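Serine-rich secreted cell wall anchored (LPXTG-motif ) protein (Lactobacillus reuteri ATCC 53608, PDB 5NXK) probably acts as a cell-wall-anchored adhesin whose beta-solenoid domain contributes to attachment of the gut bacterium to its host. Local coordinates at residues Asn27-Asn32 / Gly49-Ala54; Asn91-Gly96 / Trp114-Ala119; Val165-Asn170 / Leu190-Pro195; Gly206-Leu211 / Asn236-Val241; Gly270-Leu275 / Asn296-Leu301. All blocks are in the same frame, centred on the assembly; numbering follows the deposited sequence.

Interaction 1 (Asn27-Asn32 / Gly49-Ala54)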
# COMPACT_ATOMS: atom_id res chain seq x y z
N ASN A 27 2.87 -23.85 -3.89
CA ASN A 27 3.67 -22.65 -3.70
C ASN A 27 4.47 -22.37 -4.95
O ASN A 27 4.99 -23.28 -5.57
CB ASN A 27 4.61 -22.79 -2.50
CG ASN A 27 3.88 -23.16 -1.24
OD1 ASN A 27 2.83 -22.60 -0.92
ND2 ASN A 27 4.44 -24.11 -0.50
N ILE A 28 4.59 -21.10 -5.30
CA ILE A 28 5.28 -20.74 -6.53
C ILE A 28 6.44 -19.81 -6.26
O ILE A 28 6.29 -18.80 -5.55
CB ILE A 28 4.31 -20.08 -7.52
CG1 ILE A 28 3.19 -21.07 -7.87
CG2 ILE A 28 5.06 -19.63 -8.77
CD1 ILE A 28 2.29 -20.64 -8.99
N THR A 29 7.60 -20.13 -6.83
CA THR A 29 8.74 -19.23 -6.77
C THR A 29 8.99 -18.60 -8.13
O THR A 29 9.17 -19.30 -9.13
CB THR A 29 10.01 -19.95 -6.30
OG1 THR A 29 9.80 -20.48 -4.99
CG2 THR A 29 11.19 -18.99 -6.28
N LEU A 30 9.04 -17.27 -8.16
CA LEU A 30 9.27 -16.53 -9.39
C LEU A 30 10.71 -16.03 -9.48
O LEU A 30 11.14 -15.20 -8.68
CB LEU A 30 8.30 -15.34 -9.50
CG LEU A 30 6.81 -15.61 -9.30
CD1 LEU A 30 6.02 -14.31 -9.35
CD2 LEU A 30 6.31 -16.59 -10.35
N ASN A 31 11.45 -16.53 -10.47
CA ASN A 31 12.80 -16.06 -10.73
C ASN A 31 12.79 -14.83 -11.63
O ASN A 31 13.77 -14.09 -11.73
CB ASN A 31 13.64 -17.17 -11.35
CG ASN A 31 13.77 -18.38 -10.43
OD1 ASN A 31 13.28 -19.46 -10.74
ND2 ASN A 31 14.41 -18.19 -9.28
N ASN A 32 11.65 -14.61 -12.28
CA ASN A 32 11.50 -13.46 -13.16
C ASN A 32 10.24 -12.68 -12.80
O ASN A 32 9.31 -13.23 -12.21
CB ASN A 32 11.42 -13.94 -14.60
CG ASN A 32 12.66 -14.68 -15.03
OD1 ASN A 32 13.71 -14.08 -15.24
ND2 ASN A 32 12.56 -16.00 -15.11
N GLY A 49 -4.13 -20.76 0.40
CA GLY A 49 -3.15 -20.88 1.47
C GLY A 49 -1.72 -20.98 0.98
O GLY A 49 -0.79 -21.07 1.80
N HIS A 50 -1.51 -20.95 -0.34
CA HIS A 50 -0.16 -21.09 -0.87
C HIS A 50 0.60 -19.77 -0.88
O HIS A 50 0.02 -18.72 -0.64
CB HIS A 50 -0.21 -21.68 -2.28
CG HIS A 50 -0.82 -23.04 -2.33
ND1 HIS A 50 -0.16 -24.16 -1.87
CD2 HIS A 50 -2.03 -23.47 -2.76
CE1 HIS A 50 -0.93 -25.22 -2.03
NE2 HIS A 50 -2.07 -24.82 -2.56
N TYR A 51 1.90 -19.82 -1.15
CA TYR A 51 2.66 -18.58 -1.27
C TYR A 51 3.16 -18.37 -2.70
O TYR A 51 3.25 -19.31 -3.48
CB TYR A 51 3.84 -18.55 -0.27
CG TYR A 51 5.04 -19.44 -0.59
CD1 TYR A 51 5.91 -19.13 -1.64
CD2 TYR A 51 5.34 -20.54 0.20
CE1 TYR A 51 7.01 -19.92 -1.92
CE2 TYR A 51 6.45 -21.34 -0.07
CZ TYR A 51 7.28 -21.03 -1.13
OH TYR A 51 8.38 -21.81 -1.41
N ILE A 52 3.47 -17.12 -3.01
CA ILE A 52 4.21 -16.78 -4.20
C ILE A 52 5.42 -15.98 -3.77
O ILE A 52 5.29 -14.96 -3.08
CB ILE A 52 3.37 -15.96 -5.21
CG1 ILE A 52 2.05 -16.67 -5.51
CG2 ILE A 52 4.17 -15.71 -6.48
CD1 ILE A 52 1.11 -15.87 -6.35
N ASN A 53 6.60 -16.41 -4.18
CA ASN A 53 7.83 -15.75 -3.75
C ASN A 53 8.55 -15.12 -4.95
O ASN A 53 9.15 -15.81 -5.78
CB ASN A 53 8.72 -16.76 -3.02
CG ASN A 53 10.04 -16.16 -2.56
OD1 ASN A 53 10.18 -14.94 -2.46
ND2 ASN A 53 11.00 -17.02 -2.25
N ALA A 54 8.47 -13.79 -5.04
CA ALA A 54 9.05 -13.05 -6.15
C ALA A 54 10.50 -12.69 -5.83
O ALA A 54 10.77 -11.75 -5.08
CB ALA A 54 8.24 -11.80 -6.45
O HOH W 1 10.75 -19.97 -2.50
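Strands 28-30 and 51-54 run parallel, 14° apart, with their axes approaching to 4.6 Å, and Ile28, Thr29 and Leu30 pair in turn with Ile52, Asn53 and Ala54. The amides of Ile28 and Leu30 donate to the carbonyls of Tyr51 and Asn53, while Asn53 N returns a bond to Ile28 O. Just ahead of this ladder a side chain takes over the role of the backbone: Asn27 OD1 accepts from Tyr51 N at 2.9 Å, the donor lying somewhat above the amide plane. The same asparagine lies on the tyrosine. Tyr51 holds CG in the crowded position between backbone N and carbonyl carbon (chi1 74°), which lays its ring beneath Asn27, and the amide and ring planes are only 10° apart, stacked. Asn27 CB sits over the centre of that face in a CH-pi contact, 3.4 Å from the centroid of the Tyr51 ring. Such in-register pairing of equivalent strands from successive coils is how a parallel beta-solenoid, the fold of pectate lyase-like domains, is held together. On the face bearing Thr29 and Asn53, a water joins three side chains: it lies 2.7 Å from Thr29 OG1, accepts from Asn53 ND2 at 3.0 Å, and reaches Tyr51 OH at 3.2 Å. Asp141 also binds Tyr51 OH, and Tyr138 holds the remaining amide oxygen of Asn53, so these polar ends are fixed from beyond the two strands. On the other face, Leu30 CD1 crosses obliquely onto Ile52 CG2 at 3.7 Å, and Leu10 of helix 7-14 packs against both Ile28 and Leu30.

Interaction 2 (Asn91-Gly96 / Trp114-Ala119)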
# COMPACT_ATOMS: atom_id res chain seq x y z
N ASN A 91 3.77 -4.13 -8.94
CA ASN A 91 4.28 -2.87 -9.44
C ASN A 91 3.21 -2.33 -10.38
O ASN A 91 3.03 -2.84 -11.47
CB ASN A 91 5.62 -3.07 -10.16
CG ASN A 91 6.11 -1.82 -10.88
OD1 ASN A 91 5.39 -0.83 -11.01
ND2 ASN A 91 7.35 -1.87 -11.36
N MET A 92 2.52 -1.29 -9.92
CA MET A 92 1.37 -0.72 -10.60
C MET A 92 1.87 0.34 -11.55
O MET A 92 1.84 1.54 -11.25
CB MET A 92 0.41 -0.13 -9.55
CG MET A 92 -0.08 -1.18 -8.55
SD MET A 92 -1.04 -0.52 -7.15
CE MET A 92 -2.58 -0.17 -7.99
N SER A 93 2.37 -0.10 -12.70
CA SER A 93 3.04 0.80 -13.63
C SER A 93 2.26 1.07 -14.93
O SER A 93 2.85 1.52 -15.91
CB SER A 93 4.42 0.23 -13.98
OG SER A 93 5.38 0.60 -13.00
N SER A 94 0.96 0.80 -14.96
CA SER A 94 0.19 1.17 -16.15
C SER A 94 0.09 2.67 -16.30
O SER A 94 0.15 3.41 -15.31
CB SER A 94 -1.22 0.58 -16.11
OG SER A 94 -1.16 -0.83 -15.98
N ASN A 95 -0.08 3.14 -17.53
CA ASN A 95 -0.35 4.55 -17.74
C ASN A 95 -1.78 4.90 -17.31
O ASN A 95 -2.05 6.05 -16.94
CB ASN A 95 -0.06 4.93 -19.19
CG ASN A 95 1.43 5.15 -19.43
OD1 ASN A 95 2.16 5.59 -18.53
ND2 ASN A 95 1.90 4.81 -20.63
N GLY A 96 -2.68 3.93 -17.33
CA GLY A 96 -4.05 4.15 -16.92
C GLY A 96 -4.33 3.63 -15.52
O GLY A 96 -3.46 3.65 -14.64
N TRP A 114 4.17 -1.02 -5.14
CA TRP A 114 4.72 0.23 -5.65
C TRP A 114 3.87 0.67 -6.86
O TRP A 114 3.23 -0.16 -7.48
CB TRP A 114 6.20 0.06 -6.02
CG TRP A 114 6.92 1.29 -6.47
CD1 TRP A 114 7.68 2.13 -5.70
CD2 TRP A 114 6.98 1.82 -7.81
NE1 TRP A 114 8.19 3.16 -6.47
CE2 TRP A 114 7.78 2.98 -7.77
CE3 TRP A 114 6.43 1.42 -9.03
CZ2 TRP A 114 8.04 3.75 -8.91
CZ3 TRP A 114 6.70 2.17 -10.16
CH2 TRP A 114 7.49 3.32 -10.09
N SER A 115 3.87 1.96 -7.17
CA SER A 115 3.06 2.45 -8.29
C SER A 115 3.69 3.66 -8.94
O SER A 115 4.49 4.37 -8.33
CB SER A 115 1.65 2.81 -7.79
OG SER A 115 1.70 3.96 -6.96
N LYS A 116 3.32 3.88 -10.20
CA LYS A 116 3.61 5.14 -10.89
C LYS A 116 2.76 6.24 -10.26
O LYS A 116 1.58 6.03 -9.99
CB LYS A 116 3.29 5.03 -12.38
CG LYS A 116 4.40 4.48 -13.26
CD LYS A 116 3.85 4.24 -14.68
CE LYS A 116 4.91 3.68 -15.62
NZ LYS A 116 6.27 4.20 -15.34
N THR A 117 3.36 7.40 -10.01
CA THR A 117 2.66 8.46 -9.32
C THR A 117 2.25 9.59 -10.27
O THR A 117 1.65 10.58 -9.85
CB THR A 117 3.53 9.01 -8.19
OG1 THR A 117 4.79 9.44 -8.73
CG2 THR A 117 3.77 7.92 -7.15
N GLY A 118 2.59 9.46 -11.56
CA GLY A 118 2.28 10.52 -12.51
C GLY A 118 1.38 10.06 -13.65
O GLY A 118 1.45 10.56 -14.76
N ALA A 119 0.48 9.13 -13.34
CA ALA A 119 -0.38 8.54 -14.35
C ALA A 119 -1.80 8.33 -13.83
O ALA A 119 -2.34 9.15 -13.07
CB ALA A 119 0.21 7.22 -14.84
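Asn91 and Trp114 are paired residues of parallel strands 90-92 and 113-115, and both hold CG anti to the backbone N, so that amide and indole leave the sheet side by side and pointing the same way. Their planes stand 86° apart. The amide therefore meets the benzenoid edge of the indole, with Asn91 OD1 3.2 Å from Trp114 CE3. A second oxygen approaches the same edge: Ser93 OG lies in the ring plane, 3.5 Å from Trp114 CZ3. The two oxygens are tied to each other by a very short hydrogen bond, Ser93 OG donating to Asn91 OD1 at 2.5 Å, which fixes the amide against the ring. Tyr164 stacks on the same indole, while Tyr87 and Phe150 meet it edge-to-face.

Beyond the strand ends, Lys116 stretches its aliphatic chain along the loop after Met92, extended as far as a bend at chi4, and brings CE to 3.0 Å from Ser93 O. Further along, the methyl CB of Ala119 rests 3.3 Å from Asn95 O. On the opposite face of the sheet from the indole, Met92 CB touches Ser115 CB at 3.6 Å. The backbone joins the two coils through Met92 N to Trp114 O, a nearly straight bond (176°), and through Lys116 N to Met92 O. Met92 is also the centre of an inverse gamma turn, and here both chains leave a short parallel sheet for the loops that bend them into the next side of the beta-solenoid.

Interaction 3 (Val165-Asn170 / Leu190-Pro195)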
# COMPACT_ATOMS: atom_id res chain seq x y z
N VAL A 165 1.75 3.82 -2.96
CA VAL A 165 0.54 3.68 -3.74
C VAL A 165 0.01 5.08 -3.99
O VAL A 165 -0.31 5.80 -3.04
CB VAL A 165 -0.52 2.84 -3.01
CG1 VAL A 165 -1.82 2.78 -3.83
CG2 VAL A 165 0.02 1.44 -2.71
N SER A 166 -0.07 5.47 -5.25
CA SER A 166 -0.25 6.88 -5.55
C SER A 166 -1.53 7.50 -4.97
O SER A 166 -1.49 8.57 -4.37
CB SER A 166 -0.20 7.10 -7.06
OG SER A 166 -0.18 8.49 -7.35
N ASN A 167 -2.67 6.84 -5.17
CA ASN A 167 -3.94 7.53 -4.96
C ASN A 167 -4.83 7.05 -3.83
O ASN A 167 -5.50 7.87 -3.19
CB ASN A 167 -4.76 7.51 -6.24
CG ASN A 167 -4.00 8.09 -7.40
OD1 ASN A 167 -3.56 7.35 -8.27
ND2 ASN A 167 -3.80 9.40 -7.39
N ALA A 168 -4.92 5.75 -3.62
CA ALA A 168 -5.81 5.29 -2.56
C ALA A 168 -5.40 3.99 -1.90
O ALA A 168 -5.02 3.04 -2.58
CB ALA A 168 -7.23 5.17 -3.09
N ILE A 169 -5.44 3.96 -0.58
CA ILE A 169 -5.37 2.69 0.14
C ILE A 169 -6.64 2.60 0.98
O ILE A 169 -6.89 3.44 1.85
CB ILE A 169 -4.11 2.59 1.02
CG1 ILE A 169 -2.85 2.66 0.15
CG2 ILE A 169 -4.10 1.29 1.81
CD1 ILE A 169 -1.60 2.71 0.99
N ASN A 170 -7.46 1.59 0.69
CA ASN A 170 -8.74 1.47 1.37
C ASN A 170 -8.75 0.22 2.23
O ASN A 170 -8.59 -0.88 1.72
CB ASN A 170 -9.89 1.38 0.35
CG ASN A 170 -9.95 2.57 -0.59
OD1 ASN A 170 -9.96 3.72 -0.15
ND2 ASN A 170 -9.97 2.29 -1.90
N LEU A 190 1.56 7.87 0.00
CA LEU A 190 0.70 8.12 -1.15
C LEU A 190 1.07 9.48 -1.71
O LEU A 190 0.91 10.50 -1.04
CB LEU A 190 -0.78 8.07 -0.77
CG LEU A 190 -1.34 6.77 -0.18
CD1 LEU A 190 -1.12 6.67 1.33
CD2 LEU A 190 -2.83 6.59 -0.53
N LEU A 191 1.60 9.46 -2.92
CA LEU A 191 2.13 10.66 -3.56
C LEU A 191 1.58 10.78 -4.98
O LEU A 191 1.47 9.77 -5.69
CB LEU A 191 3.68 10.61 -3.58
CG LEU A 191 4.49 11.76 -4.19
CD1 LEU A 191 5.81 11.96 -3.42
CD2 LEU A 191 4.76 11.52 -5.70
N THR A 192 1.24 11.98 -5.41
CA THR A 192 0.98 12.21 -6.83
C THR A 192 1.99 13.21 -7.34
O THR A 192 2.42 14.11 -6.63
CB THR A 192 -0.46 12.72 -7.10
OG1 THR A 192 -0.58 14.07 -6.62
CG2 THR A 192 -1.49 11.85 -6.37
N ALA A 193 2.30 13.11 -8.62
CA ALA A 193 3.26 14.00 -9.26
C ALA A 193 2.49 14.76 -10.33
O ALA A 193 1.36 14.41 -10.64
CB ALA A 193 4.42 13.23 -9.85
N VAL A 194 3.11 15.79 -10.89
CA VAL A 194 2.44 16.70 -11.80
C VAL A 194 1.62 16.03 -12.90
O VAL A 194 0.49 16.42 -13.12
CB VAL A 194 3.46 17.66 -12.44
CG1 VAL A 194 2.83 18.45 -13.58
CG2 VAL A 194 4.03 18.59 -11.38
N PRO A 195 2.15 14.97 -13.55
CA PRO A 195 1.25 14.51 -14.62
C PRO A 195 0.15 13.52 -14.17
O PRO A 195 -0.53 12.98 -15.04
CB PRO A 195 2.22 13.79 -15.59
CG PRO A 195 3.59 14.25 -15.19
CD PRO A 195 3.51 14.44 -13.70
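Leu190 gives up more surface to this contact than any other residue, and it does so by lying across the bend at Val165-Ile169. Its CG sits anti to the carbonyl carbon, which brings CG to 3.2 Å from Val165 O; the CA-H of Leu190 points to that oxygen as well. Beyond this, CD2 reaches over the backbone of Asn167 and Ala168 to Ile169, crossing it obliquely with CD2 4.0 Å from Ile169 CG1. Ser166 contributes the polar link. With OG anti to its backbone N (chi1 -172°), the hydroxyl donates to Leu191 O at 2.7 Å, from a little above the carbonyl plane. Thr192 closes the end of the contact with its methyl, CG2 lying 3.5 Å from Asn167 ND2 and also touching Ser166 OG, while its hydroxyl is engaged by Gly228 N. Asn167, crossing the threonine at about a right angle, is itself held by Lys122 N and Ile200 O. Strand 168-171 runs between strands 122-127 and 200-205 in the longest parallel sheet of the solenoid, and strand 186-191 is the edge of another. Leu190 thus spans the corner between them, packing on Val203 of one sheet and Leu225 of the other.

Interaction 4 (Gly206-Leu211 / Asn236-Val241)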
# COMPACT_ATOMS: atom_id res chain seq x y z
N GLY A 206 -12.74 1.47 6.60
CA GLY A 206 -14.18 1.30 6.43
C GLY A 206 -14.95 1.04 7.72
O GLY A 206 -14.34 0.85 8.79
N ASN A 207 -16.28 1.05 7.63
CA ASN A 207 -17.12 0.74 8.79
C ASN A 207 -16.70 -0.52 9.50
O ASN A 207 -16.48 -1.54 8.86
CB ASN A 207 -18.59 0.57 8.40
CG ASN A 207 -19.27 1.86 8.08
OD1 ASN A 207 -18.62 2.87 7.79
ND2 ASN A 207 -20.59 1.87 8.21
N ASN A 208 -16.60 -0.45 10.83
CA ASN A 208 -16.30 -1.62 11.66
C ASN A 208 -14.99 -2.30 11.30
O ASN A 208 -14.80 -3.47 11.65
CB ASN A 208 -17.43 -2.64 11.58
CG ASN A 208 -18.75 -2.07 12.04
OD1 ASN A 208 -19.66 -1.84 11.24
ND2 ASN A 208 -18.87 -1.85 13.35
N ALA A 209 -14.10 -1.59 10.63
CA ALA A 209 -12.80 -2.16 10.29
C ALA A 209 -11.77 -1.80 11.34
O ALA A 209 -11.98 -0.89 12.14
CB ALA A 209 -12.34 -1.70 8.93
N SER A 210 -10.64 -2.49 11.33
CA SER A 210 -9.54 -2.12 12.20
C SER A 210 -8.26 -1.98 11.38
O SER A 210 -8.00 -2.73 10.42
CB SER A 210 -9.38 -3.14 13.35
OG SER A 210 -8.49 -4.19 13.03
N LEU A 211 -7.48 -0.96 11.73
CA LEU A 211 -6.19 -0.72 11.13
C LEU A 211 -5.19 -0.56 12.26
O LEU A 211 -5.35 0.32 13.10
CB LEU A 211 -6.20 0.52 10.24
CG LEU A 211 -4.81 0.95 9.75
CD1 LEU A 211 -4.19 -0.16 8.90
CD2 LEU A 211 -4.88 2.24 8.94
N ASN A 236 -14.15 5.64 9.20
CA ASN A 236 -15.61 5.56 9.19
C ASN A 236 -16.21 5.07 10.52
O ASN A 236 -15.47 4.75 11.47
CB ASN A 236 -16.08 4.69 8.01
CG ASN A 236 -15.95 5.40 6.68
OD1 ASN A 236 -16.83 6.18 6.32
ND2 ASN A 236 -14.87 5.15 5.94
N GLU A 237 -17.53 5.02 10.59
CA GLU A 237 -18.22 4.67 11.83
C GLU A 237 -17.76 3.35 12.42
O GLU A 237 -17.58 2.37 11.70
CB GLU A 237 -19.74 4.60 11.65
CG GLU A 237 -20.39 5.91 11.28
CD GLU A 237 -21.90 5.83 11.32
OE1 GLU A 237 -22.43 4.70 11.43
OE2 GLU A 237 -22.55 6.89 11.22
N ASN A 238 -17.54 3.38 13.73
CA ASN A 238 -17.15 2.21 14.51
C ASN A 238 -15.82 1.57 14.11
O ASN A 238 -15.50 0.48 14.58
CB ASN A 238 -18.26 1.16 14.48
CG ASN A 238 -19.61 1.73 14.91
OD1 ASN A 238 -19.68 2.49 15.87
ND2 ASN A 238 -20.67 1.37 14.20
N ALA A 239 -15.04 2.24 13.28
CA ALA A 239 -13.72 1.72 12.98
C ALA A 239 -12.79 1.89 14.18
O ALA A 239 -13.00 2.76 15.03
CB ALA A 239 -13.14 2.40 11.75
N ALA A 240 -11.80 1.01 14.28
CA ALA A 240 -10.77 1.03 15.31
C ALA A 240 -9.41 1.23 14.67
O ALA A 240 -8.99 0.45 13.82
CB ALA A 240 -10.79 -0.26 16.13
N VAL A 241 -8.72 2.30 15.05
CA VAL A 241 -7.42 2.62 14.49
C VAL A 241 -6.39 2.75 15.60
O VAL A 241 -6.62 3.47 16.58
CB VAL A 241 -7.47 3.92 13.67
CG1 VAL A 241 -6.06 4.39 13.28
CG2 VAL A 241 -8.35 3.75 12.43
O HOH W 2 -21.24 0.05 11.84
O HOH W 3 -13.74 -1.97 14.59
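Three backbone bonds carry the contact, and the side chains mostly follow them. Ala240 N donates to Ala209 O at 2.9 Å and Leu211 N to Ala240 O at the same length, both nearly along the C=O axis, where strands 210-214 and 240-244 begin. Earlier, Asn208 N reaches Glu237 O at 3.1 Å. That bond links two type II turns, Gly206-Ala209 and Asn236-Ala239, which lie one above the other as successive coils of the beta-solenoid turn the same corner. Each turn is closed by its own backbone bond, from Ala209 N to Gly206 O and from Ala239 N to Asn236 O. Asn208 and Asn238 fill the matching third positions with positive phi (58° and 61°), and their side chains run side by side, pointing the same way, with Asn208 ND2 3.3 Å from Asn238 CB. A water joins the amides, donating to Asn208 OD1 and accepting from Asn238 ND2; another bridges Ala209 O and Asn238 O. Asn207 crosses Asn236 obliquely and lays OD1 3.1 Å from Asn236 CB. Further out, Val205 O holds Asn236 ND2, Asn176 holds Ser210 OG, and the Val205 side chain touches both Leu211 and Ala239.

Interaction 5 (Gly270-Leu275 / Asn296-Leu301)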
# COMPACT_ATOMS: atom_id res chain seq x y z
N GLY A 270 -18.52 6.95 16.64
CA GLY A 270 -18.34 5.55 16.97
C GLY A 270 -16.92 5.05 16.75
O GLY A 270 -16.55 4.00 17.27
N SER A 271 -16.12 5.77 15.96
CA SER A 271 -14.73 5.34 15.76
C SER A 271 -13.89 5.52 17.02
O SER A 271 -14.18 6.36 17.87
CB SER A 271 -14.09 6.08 14.58
OG SER A 271 -13.96 7.48 14.84
N ASN A 272 -12.83 4.73 17.11
CA ASN A 272 -11.90 4.78 18.23
C ASN A 272 -10.49 4.83 17.66
O ASN A 272 -10.03 3.87 17.04
CB ASN A 272 -12.09 3.59 19.17
CG ASN A 272 -13.36 3.70 20.00
OD1 ASN A 272 -14.43 3.21 19.60
ND2 ASN A 272 -13.26 4.36 21.15
N VAL A 273 -9.85 5.98 17.81
CA VAL A 273 -8.55 6.22 17.20
C VAL A 273 -7.52 6.49 18.30
O VAL A 273 -7.73 7.34 19.16
CB VAL A 273 -8.61 7.41 16.21
CG1 VAL A 273 -7.25 7.75 15.66
CG2 VAL A 273 -9.59 7.11 15.07
N HIS A 274 -6.44 5.72 18.30
CA HIS A 274 -5.39 5.88 19.29
C HIS A 274 -4.07 6.06 18.56
O HIS A 274 -3.64 5.19 17.79
CB HIS A 274 -5.33 4.67 20.22
CG HIS A 274 -4.34 4.83 21.33
ND1 HIS A 274 -2.98 4.74 21.13
CD2 HIS A 274 -4.51 5.09 22.65
CE1 HIS A 274 -2.36 4.93 22.28
NE2 HIS A 274 -3.26 5.14 23.21
N LEU A 275 -3.43 7.20 18.81
CA LEU A 275 -2.25 7.58 18.04
C LEU A 275 -1.14 7.98 18.99
O LEU A 275 -1.39 8.68 19.97
CB LEU A 275 -2.57 8.75 17.11
CG LEU A 275 -3.75 8.59 16.15
CD1 LEU A 275 -3.94 9.88 15.37
CD2 LEU A 275 -3.56 7.41 15.21
N ASN A 296 -15.29 13.40 15.35
CA ASN A 296 -16.68 13.13 15.71
C ASN A 296 -16.78 11.87 16.53
O ASN A 296 -17.86 11.48 16.94
CB ASN A 296 -17.58 13.02 14.47
CG ASN A 296 -17.54 14.27 13.59
OD1 ASN A 296 -17.19 14.20 12.42
ND2 ASN A 296 -17.86 15.41 14.17
N GLY A 297 -15.65 11.21 16.76
CA GLY A 297 -15.65 10.00 17.57
C GLY A 297 -14.85 10.14 18.85
O GLY A 297 -14.87 11.19 19.50
N THR A 298 -14.14 9.07 19.20
CA THR A 298 -13.26 9.06 20.36
C THR A 298 -11.83 8.97 19.87
O THR A 298 -11.49 8.07 19.11
CB THR A 298 -13.57 7.87 21.29
OG1 THR A 298 -14.93 7.95 21.71
CG2 THR A 298 -12.66 7.87 22.52
N ALA A 299 -10.99 9.90 20.29
CA ALA A 299 -9.60 9.86 19.86
C ALA A 299 -8.68 10.20 21.01
O ALA A 299 -8.99 11.06 21.84
CB ALA A 299 -9.35 10.80 18.69
N THR A 300 -7.55 9.51 21.04
CA THR A 300 -6.49 9.79 21.99
C THR A 300 -5.21 10.00 21.21
O THR A 300 -4.79 9.13 20.45
CB THR A 300 -6.33 8.65 22.99
OG1 THR A 300 -7.55 8.50 23.72
CG2 THR A 300 -5.18 8.93 23.97
N LEU A 301 -4.60 11.18 21.37
CA LEU A 301 -3.36 11.52 20.67
C LEU A 301 -2.24 11.75 21.67
O LEU A 301 -2.33 12.63 22.51
CB LEU A 301 -3.54 12.76 19.78
CG LEU A 301 -4.09 12.59 18.36
CD1 LEU A 301 -5.46 11.93 18.38
CD2 LEU A 301 -4.17 13.95 17.64
O HOH W 4 -12.17 8.94 16.61
O HOH W 5 -16.30 6.71 19.83
O HOH W 6 -9.42 6.59 21.73
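The firm part of this contact is the ladder between parallel strands 272-275 and 298-301, whose axes are 2° apart. Thr298 N, Val273 N, Thr300 N and Leu275 N donate in turn to Ser271 O, Thr298 O, Val273 O and Thr300 O, the last bond at 2.9 Å. Packed behind it are the apolar side chains. Val273 CB meets Ala299 CB at 4.3 Å, and Leu275 and Leu301 lie side by side, pointing the same way, so that their CD1 atoms touch at 3.9 Å. Val235 and Val241 back Val273, while Phe283 touches both leucines.

The other face is looser. Thr298 and Thr300 stand beside Asn272 and His274, with His274 CD2 4.0 Å from Thr300 CB. Water does the linking: one donates to Ser271 O and lies 2.6 Å from Thr298 OG1, and another donates to Val273 O and makes a weak link to Thr300 OG1. Near the start of the ladder a third water donates to Thr298 O at 2.7 Å and to Ser271 OG, which Ala268 O also engages. Ser271 O, Thr298 O and Val273 O are thus each gripped twice, by an amide and by a water. Cohesion of this last coil pair consequently rests on backbone bonds and a strip of apolar packing, with water supplying a second partner to three of the ladder's carbonyls.

From the N terminus, interactions 1, 2, 4 and 5 each close a coil by pairing strands of the same sheet, interaction 3 closes its loop across a corner between two sheets, and the five follow in series with none nesting or crossing. Interaction 1 joins the first two strands of the ten-strand sheet and interaction 5 its last two, about 39 Å apart between centres. Interaction 2 lies in the five-strand sheet on another side of the solenoid. Interaction 3 ties the eleven-strand sheet to the edge of the four-strand one, and touches interaction 2, where Thr117 O probably accepts from Ala193 N. Interaction 4 returns to the ten-strand sheet and adjoins interaction 5; Val241 probably bonds Asn272 and His274.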